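Local coordinates for DNA protection during starvation protein (PDB 2YW6) that probably oxidises iron(II) with hydrogen peroxide, storing the iron(III) mineral inside a hollow shell of twelve subunits and so protecting DNA from oxidative damage, at residues B[53-64]-B[144-155]. Sequence-based numbering, arbitrary orientation.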
loop_
_atom_site.group_PDB
_atom_site.type_symbol
_atom_site.label_atom_id
_atom_site.label_comp_id
_atom_site.label_asym_id
_atom_site.label_seq_id
_atom_site.Cartn_x
_atom_site.Cartn_y
_atom_site.Cartn_z
ATOM N N MET B 53 -8.360 1.179 -22.595
ATOM C CA MET B 53 -7.196 0.800 -23.381
ATOM C C MET B 53 -6.190 1.943 -23.587
ATOM O O MET B 53 -4.977 1.730 -23.518
ATOM C CB MET B 53 -7.666 0.240 -24.726
ATOM C CG MET B 53 -6.560 -0.169 -25.675
ATOM S SD MET B 53 -7.232 -0.700 -27.257
ATOM C CE MET B 53 -7.476 0.842 -28.097
ATOM N N ILE B 54 -6.701 3.149 -23.824
ATOM C CA ILE B 54 -5.859 4.324 -24.052
ATOM C C ILE B 54 -5.084 4.813 -22.834
ATOM O O ILE B 54 -3.889 5.101 -22.934
ATOM C CB ILE B 54 -6.698 5.501 -24.575
ATOM C CG1 ILE B 54 -7.108 5.238 -26.020
ATOM C CG2 ILE B 54 -5.907 6.807 -24.506
ATOM C CD1 ILE B 54 -8.227 6.155 -26.450
ATOM N N ASP B 55 -5.766 4.924 -21.698
ATOM C CA ASP B 55 -5.138 5.405 -20.468
ATOM C C ASP B 55 -3.717 4.871 -20.205
ATOM O O ASP B 55 -2.759 5.651 -20.094
ATOM C CB ASP B 55 -6.053 5.113 -19.271
ATOM C CG ASP B 55 -7.245 6.055 -19.211
ATOM O OD1 ASP B 55 -8.211 5.757 -18.473
ATOM O OD2 ASP B 55 -7.208 7.102 -19.898
ATOM N N PRO B 56 -3.560 3.543 -20.096
ATOM C CA PRO B 56 -2.215 3.019 -19.847
ATOM C C PRO B 56 -1.227 3.363 -20.966
ATOM O O PRO B 56 -0.061 3.650 -20.685
ATOM C CB PRO B 56 -2.452 1.517 -19.674
ATOM C CG PRO B 56 -3.682 1.274 -20.495
ATOM C CD PRO B 56 -4.548 2.455 -20.152
ATOM N N GLN B 57 -1.683 3.365 -22.220
ATOM C CA GLN B 57 -0.790 3.690 -23.339
ATOM C C GLN B 57 -0.298 5.139 -23.236
ATOM O O GLN B 57 0.861 5.436 -23.554
ATOM C CB GLN B 57 -1.502 3.479 -24.685
ATOM C CG GLN B 57 -0.617 3.724 -25.910
ATOM C CD GLN B 57 0.420 2.618 -26.124
ATOM O OE1 GLN B 57 0.664 1.795 -25.243
ATOM N NE2 GLN B 57 1.035 2.606 -27.292
ATOM N N VAL B 58 -1.189 6.039 -22.809
ATOM C CA VAL B 58 -0.841 7.450 -22.651
ATOM C C VAL B 58 0.281 7.607 -21.631
ATOM O O VAL B 58 1.145 8.463 -21.781
ATOM C CB VAL B 58 -2.055 8.323 -22.159
ATOM C CG1 VAL B 58 -1.567 9.685 -21.661
ATOM C CG2 VAL B 58 -3.062 8.548 -23.307
ATOM N N GLU B 59 0.263 6.790 -20.582
ATOM C CA GLU B 59 1.295 6.894 -19.563
ATOM C C GLU B 59 2.590 6.290 -20.057
ATOM O O GLU B 59 3.666 6.842 -19.830
ATOM C CB GLU B 59 0.866 6.215 -18.264
ATOM C CG GLU B 59 1.949 6.270 -17.202
ATOM C CD GLU B 59 1.443 5.909 -15.829
ATOM O OE1 GLU B 59 0.851 4.820 -15.684
ATOM O OE2 GLU B 59 1.640 6.718 -14.894
ATOM N N LEU B 60 2.477 5.159 -20.744
ATOM C CA LEU B 60 3.637 4.473 -21.275
ATOM C C LEU B 60 4.371 5.409 -22.251
ATOM O O LEU B 60 5.570 5.667 -22.105
ATOM C CB LEU B 60 3.174 3.192 -21.969
ATOM C CG LEU B 60 4.003 1.904 -21.899
ATOM C CD1 LEU B 60 4.662 1.749 -20.543
ATOM C CD2 LEU B 60 3.089 0.709 -22.180
ATOM N N VAL B 61 3.637 5.945 -23.222
ATOM C CA VAL B 61 4.212 6.840 -24.227
ATOM C C VAL B 61 4.806 8.119 -23.608
ATOM O O VAL B 61 5.868 8.580 -24.027
ATOM C CB VAL B 61 3.136 7.187 -25.305
ATOM C CG1 VAL B 61 3.633 8.289 -26.254
ATOM C CG2 VAL B 61 2.767 5.901 -26.092
ATOM N N ARG B 62 4.120 8.687 -22.617
ATOM C CA ARG B 62 4.606 9.886 -21.931
ATOM C C ARG B 62 5.949 9.574 -21.268
ATOM O O ARG B 62 6.882 10.390 -21.266
ATOM C CB ARG B 62 3.607 10.322 -20.856
ATOM C CG ARG B 62 2.515 11.231 -21.363
ATOM C CD ARG B 62 1.414 11.430 -20.317
ATOM N NE ARG B 62 0.421 12.409 -20.769
ATOM C CZ ARG B 62 -0.702 12.705 -20.114
ATOM N NH1 ARG B 62 -0.983 12.094 -18.974
ATOM N NH2 ARG B 62 -1.559 13.605 -20.602
ATOM N N GLY B 63 6.023 8.382 -20.683
ATOM C CA GLY B 63 7.237 7.948 -20.018
ATOM C C GLY B 63 8.321 7.695 -21.035
ATOM O O GLY B 63 9.492 7.919 -20.761
ATOM N N TYR B 64 7.937 7.220 -22.213
ATOM C CA TYR B 64 8.933 6.970 -23.248
ATOM C C TYR B 64 9.516 8.309 -23.718
ATOM O O TYR B 64 10.677 8.375 -24.129
ATOM C CB TYR B 64 8.322 6.224 -24.449
ATOM C CG TYR B 64 7.878 4.798 -24.179
ATOM C CD1 TYR B 64 8.293 4.106 -23.038
ATOM C CD2 TYR B 64 7.097 4.114 -25.111
ATOM C CE1 TYR B 64 7.941 2.775 -22.834
ATOM C CE2 TYR B 64 6.743 2.791 -24.921
ATOM C CZ TYR B 64 7.168 2.119 -23.786
ATOM O OH TYR B 64 6.820 0.787 -23.615
ATOM N N GLU B 144 5.675 -2.539 -26.793
ATOM C CA GLU B 144 4.408 -1.981 -26.340
ATOM C C GLU B 144 3.680 -1.263 -27.471
ATOM O O GLU B 144 2.473 -1.418 -27.618
ATOM C CB GLU B 144 4.646 -1.044 -25.160
ATOM C CG GLU B 144 5.163 -1.775 -23.934
ATOM C CD GLU B 144 4.133 -2.736 -23.355
ATOM O OE1 GLU B 144 4.480 -3.538 -22.466
ATOM O OE2 GLU B 144 2.967 -2.683 -23.786
ATOM N N LEU B 145 4.410 -0.490 -28.277
ATOM C CA LEU B 145 3.806 0.203 -29.415
ATOM C C LEU B 145 3.079 -0.779 -30.320
ATOM O O LEU B 145 1.972 -0.514 -30.768
ATOM C CB LEU B 145 4.868 0.921 -30.247
ATOM C CG LEU B 145 5.257 2.362 -29.904
ATOM C CD1 LEU B 145 4.487 2.838 -28.669
ATOM C CD2 LEU B 145 6.768 2.440 -29.701
ATOM N N GLU B 146 3.709 -1.913 -30.596
ATOM C CA GLU B 146 3.103 -2.919 -31.457
ATOM C C GLU B 146 1.962 -3.677 -30.794
ATOM O O GLU B 146 0.966 -3.995 -31.440
ATOM C CB GLU B 146 4.172 -3.890 -31.938
ATOM C CG GLU B 146 4.979 -3.330 -33.083
ATOM C CD GLU B 146 6.237 -4.112 -33.343
ATOM O OE1 GLU B 146 6.210 -5.348 -33.146
ATOM O OE2 GLU B 146 7.240 -3.488 -33.755
ATOM N N LYS B 147 2.109 -3.975 -29.507
ATOM C CA LYS B 147 1.051 -4.665 -28.794
ATOM C C LYS B 147 -0.191 -3.773 -28.793
ATOM O O LYS B 147 -1.302 -4.232 -29.042
ATOM C CB LYS B 147 1.460 -4.962 -27.348
ATOM C CG LYS B 147 0.338 -5.633 -26.564
ATOM C CD LYS B 147 0.386 -5.335 -25.073
ATOM C CE LYS B 147 1.339 -6.262 -24.354
ATOM N NZ LYS B 147 1.119 -6.239 -22.877
ATOM N N PHE B 148 -0.000 -2.492 -28.516
ATOM C CA PHE B 148 -1.119 -1.566 -28.486
ATOM C C PHE B 148 -1.883 -1.517 -29.811
ATOM O O PHE B 148 -3.119 -1.503 -29.818
ATOM C CB PHE B 148 -0.643 -0.153 -28.136
ATOM C CG PHE B 148 -1.766 0.817 -27.939
ATOM C CD1 PHE B 148 -2.478 0.843 -26.743
ATOM C CD2 PHE B 148 -2.143 1.676 -28.966
ATOM C CE1 PHE B 148 -3.549 1.713 -26.573
ATOM C CE2 PHE B 148 -3.213 2.551 -28.812
ATOM C CZ PHE B 148 -3.922 2.571 -27.616
ATOM N N GLN B 149 -1.143 -1.474 -30.921
ATOM C CA GLN B 149 -1.747 -1.417 -32.247
ATOM C C GLN B 149 -2.616 -2.644 -32.437
ATOM O O GLN B 149 -3.672 -2.584 -33.061
ATOM C CB GLN B 149 -0.679 -1.380 -33.343
ATOM C CG GLN B 149 -1.234 -0.986 -34.708
ATOM C CD GLN B 149 -0.305 -1.336 -35.862
ATOM O OE1 GLN B 149 -0.343 -0.700 -36.921
ATOM N NE2 GLN B 149 0.517 -2.361 -35.670
ATOM N N TRP B 150 -2.165 -3.770 -31.903
ATOM C CA TRP B 150 -2.950 -4.982 -32.028
ATOM C C TRP B 150 -4.283 -4.862 -31.288
ATOM O O TRP B 150 -5.316 -5.304 -31.798
ATOM C CB TRP B 150 -2.189 -6.199 -31.511
ATOM C CG TRP B 150 -3.079 -7.385 -31.496
ATOM C CD1 TRP B 150 -3.774 -7.894 -32.553
ATOM C CD2 TRP B 150 -3.454 -8.153 -30.351
ATOM N NE1 TRP B 150 -4.570 -8.931 -32.136
ATOM C CE2 TRP B 150 -4.397 -9.113 -30.791
ATOM C CE3 TRP B 150 -3.098 -8.127 -29.000
ATOM C CZ2 TRP B 150 -4.983 -10.036 -29.920
ATOM C CZ3 TRP B 150 -3.684 -9.048 -28.130
ATOM C CH2 TRP B 150 -4.617 -9.990 -28.596
ATOM N N PHE B 151 -4.273 -4.281 -30.091
ATOM C CA PHE B 151 -5.524 -4.128 -29.348
ATOM C C PHE B 151 -6.454 -3.257 -30.165
ATOM O O PHE B 151 -7.658 -3.482 -30.202
ATOM C CB PHE B 151 -5.299 -3.486 -27.976
ATOM C CG PHE B 151 -4.648 -4.397 -26.977
ATOM C CD1 PHE B 151 -4.725 -5.780 -27.116
ATOM C CD2 PHE B 151 -3.977 -3.874 -25.879
ATOM C CE1 PHE B 151 -4.139 -6.631 -26.181
ATOM C CE2 PHE B 151 -3.387 -4.721 -24.933
ATOM C CZ PHE B 151 -3.469 -6.106 -25.090
ATOM N N VAL B 152 -5.878 -2.260 -30.827
ATOM C CA VAL B 152 -6.652 -1.357 -31.668
ATOM C C VAL B 152 -7.260 -2.152 -32.822
ATOM O O VAL B 152 -8.471 -2.111 -33.041
ATOM C CB VAL B 152 -5.760 -0.208 -32.232
ATOM C CG1 VAL B 152 -6.576 0.693 -33.142
ATOM C CG2 VAL B 152 -5.160 0.614 -31.083
ATOM N N ARG B 153 -6.418 -2.880 -33.550
ATOM C CA ARG B 153 -6.866 -3.690 -34.683
ATOM C C ARG B 153 -7.919 -4.717 -34.270
ATOM O O ARG B 153 -8.859 -4.996 -35.026
ATOM C CB ARG B 153 -5.674 -4.413 -35.320
ATOM C CG ARG B 153 -4.643 -3.465 -35.863
ATOM C CD ARG B 153 -3.392 -4.174 -36.347
ATOM N NE ARG B 153 -2.667 -3.323 -37.284
ATOM C CZ ARG B 153 -1.521 -3.650 -37.871
ATOM N NH1 ARG B 153 -0.955 -4.822 -37.610
ATOM N NH2 ARG B 153 -0.952 -2.813 -38.742
ATOM N N ALA B 154 -7.744 -5.278 -33.072
ATOM C CA ALA B 154 -8.661 -6.276 -32.531
ATOM C C ALA B 154 -10.089 -5.758 -32.436
ATOM O O ALA B 154 -11.030 -6.541 -32.506
ATOM C CB ALA B 154 -8.180 -6.745 -31.154
ATOM N N HIS B 155 -10.263 -4.451 -32.262
ATOM C CA HIS B 155 -11.614 -3.886 -32.187
ATOM C C HIS B 155 -12.266 -3.854 -33.566
ATOM O O HIS B 155 -13.484 -4.005 -33.699
ATOM C CB HIS B 155 -11.609 -2.441 -31.696
ATOM C CG HIS B 155 -11.488 -2.283 -30.215
ATOM N ND1 HIS B 155 -10.274 -2.316 -29.560
ATOM C CD2 HIS B 155 -12.417 -2.017 -29.272
ATOM C CE1 HIS B 155 -10.466 -2.073 -28.276
ATOM N NE2 HIS B 155 -11.760 -1.889 -28.076
#
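Met53 is the knob at one end of this contact: its side chain enters a hollow walled by Phe148, Phe151, Val152 and His155. With CG anti to the backbone N, the chain runs straight out from its helix, then bends at the sulfur. SD thereby lies 3.5 Å from Phe151 CB, and CE turns to meet Val152 CG2 at 3.8 Å. The sulfur also approaches the rings of Phe148 and His155 obliquely, the former a Met-aromatic contact. The His155 ring is held by its own helix, ND1 donating to Phe151 O at 2.9 Å, while Phe47 of a second subunit meets it edge-to-face.

One helical turn before Phe151, Phe148 is the reciprocal bump, inserting between Met53 and Gln57 with its edge toward the backbone of Met53 and Ile54. SD and Gln57 CG lie on opposite faces of its ring. CG sits 3.5 Å above the ring centre in a CH-pi contact, and a bend at chi2 (73°) turns the amide onto the ring, the planes only 8° apart. Beyond it, Leu145 CD1 comes within 3.7 Å of Gln57 NE2. At the far end Leu60 CD2 packs on Glu144 CG, and the hydroxyl of Tyr64 rests against CB and CG of the same glutamate; the Tyr64 ring itself stacks with His141. This end lies about 7 Å, side chain to side chain, from Asp66, probably an iron ligand at a site shared between two subunits.

Segments 53-64 and 144-155 run nearly antiparallel (161°) within the four-helix bundle of the ferritin-like fold, their axes 11.3 Å apart at closest approach. No hydrogen bond joins them. Gln57 NE2 instead donates to Tyr113 OH on helix 102-127, so the amide nitrogen has its polar partner even though the group lies on an aromatic face; the two segments therefore hold together through sulfur, ring and methylene packing.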